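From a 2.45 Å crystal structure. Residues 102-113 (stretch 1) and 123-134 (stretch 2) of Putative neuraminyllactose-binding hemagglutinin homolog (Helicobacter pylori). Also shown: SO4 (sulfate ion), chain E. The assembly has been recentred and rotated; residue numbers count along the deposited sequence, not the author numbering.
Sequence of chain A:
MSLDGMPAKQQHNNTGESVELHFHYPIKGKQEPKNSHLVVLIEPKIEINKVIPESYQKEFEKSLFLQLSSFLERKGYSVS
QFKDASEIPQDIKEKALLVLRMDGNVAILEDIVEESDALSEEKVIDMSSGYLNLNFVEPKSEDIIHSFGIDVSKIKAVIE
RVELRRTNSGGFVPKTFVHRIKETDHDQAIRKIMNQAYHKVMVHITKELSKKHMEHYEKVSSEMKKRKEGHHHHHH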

# COMPACT_ATOMS: atom_id res chain seq x y z
N MET A 102 2.25 -13.68 8.96
CA MET A 102 1.86 -12.34 8.61
C MET A 102 2.82 -11.69 7.59
O MET A 102 4.03 -11.60 7.84
N ASP A 103 2.28 -11.25 6.46
CA ASP A 103 3.03 -10.53 5.46
C ASP A 103 2.31 -9.26 5.01
O ASP A 103 1.08 -9.18 5.04
N GLY A 104 3.08 -8.27 4.56
CA GLY A 104 2.52 -7.01 4.09
C GLY A 104 3.50 -5.86 3.95
O GLY A 104 4.71 -6.07 3.78
N ASN A 105 2.97 -4.65 4.00
CA ASN A 105 3.79 -3.46 3.86
C ASN A 105 3.07 -2.27 4.35
O ASN A 105 1.83 -2.24 4.39
N VAL A 106 3.86 -1.28 4.72
CA VAL A 106 3.34 0.02 5.07
C VAL A 106 4.24 1.07 4.46
O VAL A 106 5.47 0.95 4.49
N ALA A 107 3.64 2.08 3.84
CA ALA A 107 4.39 3.13 3.20
C ALA A 107 3.82 4.45 3.63
O ALA A 107 2.63 4.55 3.91
N ILE A 108 4.68 5.45 3.74
CA ILE A 108 4.23 6.78 4.06
C ILE A 108 4.51 7.74 2.86
O ILE A 108 5.60 7.79 2.29
N LEU A 109 3.45 8.42 2.43
CA LEU A 109 3.53 9.45 1.41
C LEU A 109 3.58 10.79 2.10
O LEU A 109 2.89 11.04 3.08
N GLU A 110 4.41 11.67 1.57
CA GLU A 110 4.69 12.95 2.19
C GLU A 110 4.12 14.06 1.35
O GLU A 110 4.01 13.92 0.13
N ASP A 111 3.73 15.15 2.03
CA ASP A 111 3.45 16.43 1.38
C ASP A 111 2.22 16.36 0.46
O ASP A 111 2.27 16.65 -0.74
N ILE A 112 1.10 15.98 1.06
CA ILE A 112 -0.19 16.03 0.40
C ILE A 112 -0.92 17.22 1.03
O ILE A 112 -0.87 17.41 2.27
N VAL A 113 -1.55 18.03 0.17
CA VAL A 113 -2.30 19.23 0.57
C VAL A 113 -3.81 18.97 0.58
O VAL A 113 -4.35 18.27 -0.26
N LYS A 123 -4.31 22.49 4.89
CA LYS A 123 -3.27 21.79 5.60
C LYS A 123 -2.46 20.90 4.69
O LYS A 123 -2.97 20.49 3.63
N VAL A 124 -1.20 20.69 5.06
CA VAL A 124 -0.35 19.72 4.38
C VAL A 124 -0.24 18.55 5.34
O VAL A 124 -0.21 18.74 6.57
N ILE A 125 -0.25 17.33 4.80
CA ILE A 125 -0.25 16.11 5.63
C ILE A 125 0.72 15.09 5.07
O ILE A 125 1.15 15.19 3.93
N ASP A 126 1.08 14.11 5.90
CA ASP A 126 1.62 12.86 5.44
C ASP A 126 0.52 11.80 5.59
O ASP A 126 -0.35 11.94 6.44
N MET A 127 0.57 10.75 4.78
CA MET A 127 -0.50 9.76 4.76
C MET A 127 0.05 8.40 4.38
O MET A 127 0.87 8.29 3.47
N SER A 128 -0.43 7.36 5.05
CA SER A 128 0.01 6.02 4.77
C SER A 128 -0.76 5.30 3.66
O SER A 128 -1.91 5.64 3.31
N SER A 129 -0.13 4.24 3.17
CA SER A 129 -0.80 3.22 2.39
C SER A 129 -0.23 1.90 2.89
O SER A 129 0.69 1.88 3.71
N GLY A 130 -0.75 0.80 2.38
CA GLY A 130 -0.29 -0.52 2.75
C GLY A 130 -1.41 -1.38 3.28
O GLY A 130 -2.53 -0.99 3.33
N TYR A 131 -1.06 -2.57 3.71
CA TYR A 131 -2.02 -3.58 3.93
C TYR A 131 -1.29 -4.80 4.55
O TYR A 131 -0.21 -5.19 4.10
N LEU A 132 -1.86 -5.34 5.61
CA LEU A 132 -1.32 -6.52 6.25
C LEU A 132 -2.19 -7.73 6.07
O LEU A 132 -3.43 -7.68 6.22
N ASN A 133 -1.55 -8.84 5.77
CA ASN A 133 -2.26 -10.07 5.63
C ASN A 133 -1.80 -11.13 6.61
O ASN A 133 -0.65 -11.59 6.57
N LEU A 134 -2.72 -11.55 7.48
CA LEU A 134 -2.50 -12.71 8.33
C LEU A 134 -2.96 -14.02 7.66
O LEU A 134 -4.14 -14.21 7.45

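In antiparallel pairs the backbone ladder satisfies most of the main-chain polar atoms facing the partner strand, and side chains or waters can serve others. In this pair, Asp103, Asn105, Ala107 and Leu109 each exchange two backbone hydrogen bonds with Asn133, Tyr131, Ser129 and Met127, respectively. A beta bulge then shifts the register by one, and Ile112 resumes the pattern with Ile125, the Ile125 N to Ile112 O bond being short at 2.6 Å.

At the bulge, a side chain serves the amide of Asp111. Asp126, chi1 m, points sideways from its CA, but its end comes nearer, and Asp111 N donates to Asp126 OD1 at 3.0 Å. Asp126 OD2 is satisfied elsewhere in the structure, although it lies 4.3 Å from Glu110 OE2, a proximity of like charges.

On the face carrying Asn105 and Ser129, both chi1 p, a water links the strands: it accepts from Asn105 ND2 at 2.7 Å and hydrogen-bonds Ser129 OG at 2.8 Å. Asn105 OD1 and Ser129 OG also have partners elsewhere. Further along this face the packing turns apolar. Ile112 (m, t) sets its CB 3.8 Å from Ile125 CG1, while its CD1 meets CE of Met127 (t, t, p) at 3.9 Å.

The other face carries Met102 (t, t, m), whose SD lies 3.6 Å from Leu132 CD2, and, at the far end, Val113 and Val124, both t, with their CG2 atoms 3.7 Å apart. Between them, Gly104 and Gly130 have no side chain; an ideal CB on Gly130 would lie 2.2 Å from Asn105 O, a clash. Ser128 OG is satisfied elsewhere. Lys123 points away from the partner strand, its NZ donating to sulfate O4 at 2.8 Å; the ion probably comes from the crystallisation liquor.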

# COMPACT_ATOMS: atom_id res chain seq x y z
CB MET A 102 1.78 -11.46 9.87
CG MET A 102 0.87 -10.24 9.72
SD MET A 102 0.94 -9.10 11.13
CE MET A 102 0.96 -10.34 12.49
CB ASP A 103 3.34 -11.44 4.27
CG ASP A 103 4.02 -12.76 4.69
OD1 ASP A 103 5.25 -12.89 4.49
OD2 ASP A 103 3.33 -13.67 5.22
CB ASN A 105 4.19 -3.20 2.37
CG ASN A 105 3.07 -2.56 1.59
OD1 ASN A 105 2.13 -3.25 1.15
ND2 ASN A 105 3.13 -1.24 1.43
CB VAL A 106 3.10 0.21 6.60
CG1 VAL A 106 4.37 0.08 7.37
CG2 VAL A 106 2.48 1.58 6.89
CB ALA A 107 4.32 2.98 1.70
CB ILE A 108 4.79 7.23 5.42
CG1 ILE A 108 4.06 6.43 6.49
CG2 ILE A 108 4.58 8.73 5.66
CD1 ILE A 108 4.65 6.43 7.82
CB LEU A 109 2.32 9.38 0.50
CG LEU A 109 2.28 8.28 -0.55
CD1 LEU A 109 2.21 6.87 0.04
CD2 LEU A 109 1.10 8.53 -1.42
CB GLU A 110 6.21 13.13 2.39
CG GLU A 110 6.75 12.19 3.47
CD GLU A 110 8.24 12.32 3.73
OE1 GLU A 110 8.95 12.93 2.91
OE2 GLU A 110 8.69 11.80 4.78
CB ASP A 111 4.69 16.98 0.64
CG ASP A 111 5.82 17.42 1.60
OD1 ASP A 111 5.54 17.82 2.75
OD2 ASP A 111 7.00 17.36 1.20
CB ILE A 112 -0.99 14.73 0.65
CG1 ILE A 112 -0.16 13.50 0.30
CG2 ILE A 112 -2.25 14.70 -0.15
CD1 ILE A 112 -0.99 12.23 0.24
CB VAL A 113 -1.95 20.44 -0.37
CG1 VAL A 113 -2.94 21.59 -0.25
CG2 VAL A 113 -0.52 20.95 -0.08
CB LYS A 123 -3.82 21.03 6.82
CG LYS A 123 -5.20 20.51 6.66
CD LYS A 123 -5.83 20.29 8.02
CE LYS A 123 -7.31 19.90 7.85
NZ LYS A 123 -8.06 19.72 9.14
CB VAL A 124 1.00 20.32 4.07
CG1 VAL A 124 1.90 19.36 3.24
CG2 VAL A 124 0.80 21.67 3.35
CB ILE A 125 -1.63 15.43 5.67
CG1 ILE A 125 -1.94 14.73 4.34
CG2 ILE A 125 -2.75 16.39 6.05
CD1 ILE A 125 -3.16 13.91 4.34
CB ASP A 126 2.86 12.48 6.25
CG ASP A 126 4.08 13.30 5.87
OD1 ASP A 126 4.03 14.01 4.83
OD2 ASP A 126 5.10 13.24 6.62
CB MET A 127 -1.60 10.16 3.75
CG MET A 127 -2.88 9.25 3.77
SD MET A 127 -4.21 9.69 2.56
CE MET A 127 -3.38 9.21 1.09
CB SER A 128 -0.16 5.20 6.01
OG SER A 128 -1.54 4.96 6.13
CB SER A 129 -0.51 3.40 0.90
OG SER A 129 0.82 3.02 0.60
CB TYR A 131 -2.69 -3.94 2.58
CG TYR A 131 -3.82 -4.93 2.69
CD1 TYR A 131 -5.15 -4.51 2.75
CD2 TYR A 131 -3.56 -6.30 2.74
CE1 TYR A 131 -6.21 -5.44 2.87
CE2 TYR A 131 -4.61 -7.25 2.85
CZ TYR A 131 -5.91 -6.80 2.90
OH TYR A 131 -6.90 -7.74 3.02
CB LEU A 132 -1.10 -6.28 7.72
CG LEU A 132 0.34 -5.90 8.04
CD1 LEU A 132 0.71 -4.55 7.45
CD2 LEU A 132 0.55 -5.89 9.56
CB ASN A 133 -2.08 -10.61 4.23
CG ASN A 133 -3.05 -11.69 3.94
OD1 ASN A 133 -4.27 -11.45 3.84
ND2 ASN A 133 -2.55 -12.91 3.81
CB LEU A 134 -3.22 -12.49 9.65
CG LEU A 134 -3.02 -13.55 10.74
CD1 LEU A 134 -1.54 -13.73 11.03
CD2 LEU A 134 -3.72 -13.10 11.98
S SO4 E . -8.84 20.44 12.06
O1 SO4 E . -9.60 20.02 13.23
O2 SO4 E . -9.68 20.40 10.86
O3 SO4 E . -8.38 21.81 12.26
O4 SO4 E . -7.68 19.58 11.90
O HOH W 1 1.41 0.30 0.02